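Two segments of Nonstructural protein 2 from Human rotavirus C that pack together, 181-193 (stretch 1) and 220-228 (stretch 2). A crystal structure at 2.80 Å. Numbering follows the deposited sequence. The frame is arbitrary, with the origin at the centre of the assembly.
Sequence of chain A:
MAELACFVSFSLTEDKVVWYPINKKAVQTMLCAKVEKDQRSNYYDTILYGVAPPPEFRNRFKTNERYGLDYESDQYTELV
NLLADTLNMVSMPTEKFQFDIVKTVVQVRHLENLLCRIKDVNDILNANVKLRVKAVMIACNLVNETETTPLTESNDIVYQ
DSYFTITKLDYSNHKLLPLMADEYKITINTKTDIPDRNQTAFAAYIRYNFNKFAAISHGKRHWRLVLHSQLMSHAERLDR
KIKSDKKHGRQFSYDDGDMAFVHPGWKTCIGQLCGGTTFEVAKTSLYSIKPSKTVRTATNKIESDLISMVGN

Stretch 1, residues 181-193: ADEYKITINTKTD
Stretch 2 (220-228) KRHWRLVLH

Antiparallel pairing fixes which side chains meet, and rotamers then decide how they meet; residues 181-193 and 220-228 of this rotavirus protein illustrate the principle. Two extended strands, phi mostly between -80° and -140° and psi between 95° and 165°, run at 157° with their axes 4.6 Å apart. Tyr-184 faces Leu-225 and Ile-186 faces Trp-223 as hydrogen-bonded pairs, with Lys-185 opposite Arg-224 between them (CA to CA 4.6 Å). Ile-186 N reaches Trp-223 O at 2.7 Å and Trp-223 N returns to Ile-186 O at 2.8 Å; Leu-225 N donates to Tyr-184 O at 3.0 Å, whereas Tyr-184 N to Leu-225 O is weak at 3.4 Å.

Tyr-184, Ile-186, Trp-223 and Leu-225 share one face, all with chi1 m. With chi2 t, Ile-186 sets CD1 4.0 Å from Leu-225 CG, while its CG2 lies 3.8 Å from Trp-223 CE3. Trp-223 (chi2 -91°) receives Ile-188 CG2 at its ring edge, 3.8 Å from CZ3. Ile-188, p/t, also lays CD1 over a guanidinium face, 3.4 Å from Arg-221 NH2.

On the other face, Lys-185 (t, t, m, t) and Arg-224 (t, t, m, -121°) bring like charges together, NZ to NH2 3.9 Å. Glu-183 (m, t, -65°) pairs with the arginine: its OE1 forms a salt bridge with Arg-224 NH1 at 2.7 Å, while Lys-185 NZ is hydrogen-bonded elsewhere in the structure.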

# COMPACT_ATOMS: atom_id res chain seq x y z
N ALA A 181 18.40 -29.67 -3.42
CA ALA A 181 19.81 -30.04 -3.40
C ALA A 181 20.71 -28.88 -2.92
O ALA A 181 20.56 -27.73 -3.34
CB ALA A 181 20.24 -30.49 -4.79
N ASP A 182 21.65 -29.22 -2.03
CA ASP A 182 22.60 -28.27 -1.45
C ASP A 182 23.92 -28.49 -2.19
O ASP A 182 24.68 -29.40 -1.87
CB ASP A 182 22.75 -28.60 0.05
CG ASP A 182 23.55 -27.55 0.82
OD1 ASP A 182 24.76 -27.38 0.57
OD2 ASP A 182 22.95 -26.89 1.69
N GLU A 183 24.20 -27.67 -3.20
CA GLU A 183 25.42 -27.85 -3.96
C GLU A 183 26.17 -26.56 -4.25
O GLU A 183 25.62 -25.47 -4.11
CB GLU A 183 25.11 -28.51 -5.30
CG GLU A 183 24.21 -29.72 -5.23
CD GLU A 183 23.87 -30.25 -6.61
OE1 GLU A 183 23.19 -29.53 -7.36
OE2 GLU A 183 24.27 -31.38 -6.95
N TYR A 184 27.43 -26.70 -4.65
CA TYR A 184 28.28 -25.58 -5.04
C TYR A 184 29.03 -26.08 -6.27
O TYR A 184 29.08 -27.29 -6.52
CB TYR A 184 29.29 -25.22 -3.96
CG TYR A 184 28.67 -24.78 -2.66
CD1 TYR A 184 28.14 -25.72 -1.79
CD2 TYR A 184 28.63 -23.44 -2.30
CE1 TYR A 184 27.58 -25.34 -0.57
CE2 TYR A 184 28.08 -23.05 -1.09
CZ TYR A 184 27.55 -24.01 -0.23
OH TYR A 184 27.01 -23.67 0.97
N LYS A 185 29.62 -25.17 -7.03
CA LYS A 185 30.37 -25.58 -8.21
C LYS A 185 31.77 -24.96 -8.26
O LYS A 185 31.94 -23.75 -8.05
CB LYS A 185 29.60 -25.23 -9.48
CG LYS A 185 30.24 -25.80 -10.74
CD LYS A 185 29.49 -25.42 -12.02
CE LYS A 185 28.16 -26.13 -12.14
NZ LYS A 185 27.53 -25.86 -13.45
N ILE A 186 32.76 -25.79 -8.54
CA ILE A 186 34.15 -25.37 -8.66
C ILE A 186 34.49 -25.31 -10.14
O ILE A 186 34.31 -26.28 -10.85
CB ILE A 186 35.08 -26.40 -8.03
CG1 ILE A 186 34.65 -26.71 -6.60
CG2 ILE A 186 36.50 -25.91 -8.06
CD1 ILE A 186 35.43 -27.85 -5.99
N THR A 187 34.99 -24.19 -10.61
CA THR A 187 35.36 -24.09 -12.03
C THR A 187 36.70 -23.41 -12.10
O THR A 187 36.97 -22.53 -11.31
CB THR A 187 34.33 -23.24 -12.83
OG1 THR A 187 34.32 -21.90 -12.34
CG2 THR A 187 32.94 -23.81 -12.69
N ILE A 188 37.55 -23.82 -13.03
CA ILE A 188 38.87 -23.18 -13.18
C ILE A 188 38.69 -21.87 -13.94
O ILE A 188 37.81 -21.75 -14.80
CB ILE A 188 39.87 -24.07 -13.95
CG1 ILE A 188 39.25 -24.55 -15.27
CG2 ILE A 188 40.31 -25.24 -13.08
CD1 ILE A 188 40.07 -25.59 -16.01
N ASN A 189 39.52 -20.88 -13.63
CA ASN A 189 39.39 -19.60 -14.30
C ASN A 189 40.04 -19.58 -15.67
O ASN A 189 39.74 -18.73 -16.50
CB ASN A 189 39.97 -18.49 -13.42
CG ASN A 189 39.44 -18.53 -12.00
OD1 ASN A 189 38.26 -18.74 -11.77
ND2 ASN A 189 40.33 -18.31 -11.02
N THR A 190 40.93 -20.55 -15.90
CA THR A 190 41.67 -20.67 -17.15
C THR A 190 42.09 -22.12 -17.37
O THR A 190 42.39 -22.84 -16.41
CB THR A 190 42.95 -19.83 -17.09
OG1 THR A 190 42.61 -18.45 -17.21
CG2 THR A 190 43.90 -20.22 -18.19
N LYS A 191 42.13 -22.55 -18.63
CA LYS A 191 42.52 -23.91 -18.95
C LYS A 191 44.02 -24.13 -18.76
O LYS A 191 44.57 -25.09 -19.30
CB LYS A 191 42.15 -24.25 -20.40
CG LYS A 191 40.66 -24.42 -20.68
CD LYS A 191 40.42 -24.72 -22.17
CE LYS A 191 38.96 -25.02 -22.48
NZ LYS A 191 38.76 -25.43 -23.90
N THR A 192 44.66 -23.25 -18.00
CA THR A 192 46.10 -23.36 -17.75
C THR A 192 46.44 -24.42 -16.70
O THR A 192 45.63 -24.73 -15.83
CB THR A 192 46.69 -22.00 -17.30
OG1 THR A 192 48.12 -22.08 -17.26
CG2 THR A 192 46.19 -21.62 -15.91
N ASP A 193 47.65 -24.97 -16.80
CA ASP A 193 48.11 -26.00 -15.86
C ASP A 193 48.12 -25.41 -14.46
O ASP A 193 48.69 -24.34 -14.23
CB ASP A 193 49.52 -26.47 -16.21
CG ASP A 193 49.69 -26.73 -17.69
OD1 ASP A 193 48.89 -27.51 -18.26
OD2 ASP A 193 50.64 -26.15 -18.29
N LYS A 220 33.90 -33.84 -17.09
CA LYS A 220 34.41 -32.60 -17.65
C LYS A 220 35.45 -31.95 -16.74
O LYS A 220 35.88 -32.55 -15.76
CB LYS A 220 33.26 -31.63 -17.87
CG LYS A 220 32.05 -32.26 -18.55
CD LYS A 220 32.38 -32.72 -19.95
CE LYS A 220 31.11 -32.98 -20.74
NZ LYS A 220 30.33 -31.74 -20.97
N ARG A 221 35.86 -30.73 -17.06
CA ARG A 221 36.84 -30.04 -16.22
C ARG A 221 36.21 -28.97 -15.32
O ARG A 221 36.59 -27.80 -15.36
CB ARG A 221 37.93 -29.40 -17.07
CG ARG A 221 38.85 -30.40 -17.76
CD ARG A 221 39.88 -29.67 -18.61
NE ARG A 221 40.84 -28.94 -17.79
CZ ARG A 221 41.67 -28.02 -18.26
NH1 ARG A 221 41.67 -27.70 -19.55
NH2 ARG A 221 42.51 -27.42 -17.43
N HIS A 222 35.22 -29.39 -14.53
CA HIS A 222 34.55 -28.53 -13.57
C HIS A 222 34.03 -29.50 -12.52
O HIS A 222 33.84 -30.68 -12.79
CB HIS A 222 33.44 -27.69 -14.22
CG HIS A 222 32.16 -28.42 -14.48
ND1 HIS A 222 31.73 -28.74 -15.75
CD2 HIS A 222 31.19 -28.85 -13.64
CE1 HIS A 222 30.55 -29.33 -15.68
NE2 HIS A 222 30.19 -29.40 -14.41
N TRP A 223 33.82 -29.02 -11.30
CA TRP A 223 33.41 -29.91 -10.22
C TRP A 223 32.22 -29.48 -9.38
O TRP A 223 31.93 -28.29 -9.23
CB TRP A 223 34.62 -30.15 -9.32
CG TRP A 223 35.81 -30.58 -10.10
CD1 TRP A 223 36.17 -31.86 -10.39
CD2 TRP A 223 36.72 -29.74 -10.81
NE1 TRP A 223 37.25 -31.86 -11.24
CE2 TRP A 223 37.61 -30.57 -11.51
CE3 TRP A 223 36.87 -28.35 -10.92
CZ2 TRP A 223 38.63 -30.07 -12.32
CZ3 TRP A 223 37.89 -27.85 -11.73
CH2 TRP A 223 38.76 -28.71 -12.42
N ARG A 224 31.53 -30.46 -8.83
CA ARG A 224 30.37 -30.19 -8.00
C ARG A 224 30.60 -30.68 -6.56
O ARG A 224 30.94 -31.83 -6.33
CB ARG A 224 29.13 -30.85 -8.61
CG ARG A 224 27.81 -30.38 -7.99
CD ARG A 224 26.60 -30.81 -8.81
NE ARG A 224 26.54 -30.13 -10.10
CZ ARG A 224 25.53 -29.36 -10.50
NH1 ARG A 224 24.47 -29.17 -9.71
NH2 ARG A 224 25.57 -28.79 -11.70
N LEU A 225 30.43 -29.77 -5.60
CA LEU A 225 30.56 -30.10 -4.19
C LEU A 225 29.20 -30.64 -3.78
O LEU A 225 28.21 -29.90 -3.80
CB LEU A 225 30.89 -28.85 -3.36
CG LEU A 225 32.33 -28.34 -3.49
CD1 LEU A 225 32.46 -27.00 -2.82
CD2 LEU A 225 33.28 -29.33 -2.87
N VAL A 226 29.13 -31.92 -3.44
CA VAL A 226 27.87 -32.54 -3.06
C VAL A 226 27.91 -33.08 -1.64
O VAL A 226 28.99 -33.32 -1.10
CB VAL A 226 27.50 -33.68 -4.03
CG1 VAL A 226 27.38 -33.12 -5.44
CG2 VAL A 226 28.56 -34.77 -4.00
N LEU A 227 26.75 -33.27 -1.04
CA LEU A 227 26.68 -33.78 0.32
C LEU A 227 27.09 -35.25 0.35
O LEU A 227 26.74 -36.01 -0.56
CB LEU A 227 25.26 -33.66 0.89
CG LEU A 227 24.84 -32.46 1.75
CD1 LEU A 227 25.98 -31.49 1.90
CD2 LEU A 227 23.62 -31.80 1.14
N HIS A 228 27.84 -35.64 1.38
CA HIS A 228 28.27 -37.03 1.50
C HIS A 228 27.06 -37.95 1.38
O HIS A 228 27.12 -39.03 0.79
CB HIS A 228 28.97 -37.27 2.85
CG HIS A 228 30.31 -36.61 2.97
ND1 HIS A 228 31.29 -36.73 2.01
CD2 HIS A 228 30.85 -35.86 3.96
CE1 HIS A 228 32.37 -36.08 2.40
NE2 HIS A 228 32.13 -35.54 3.58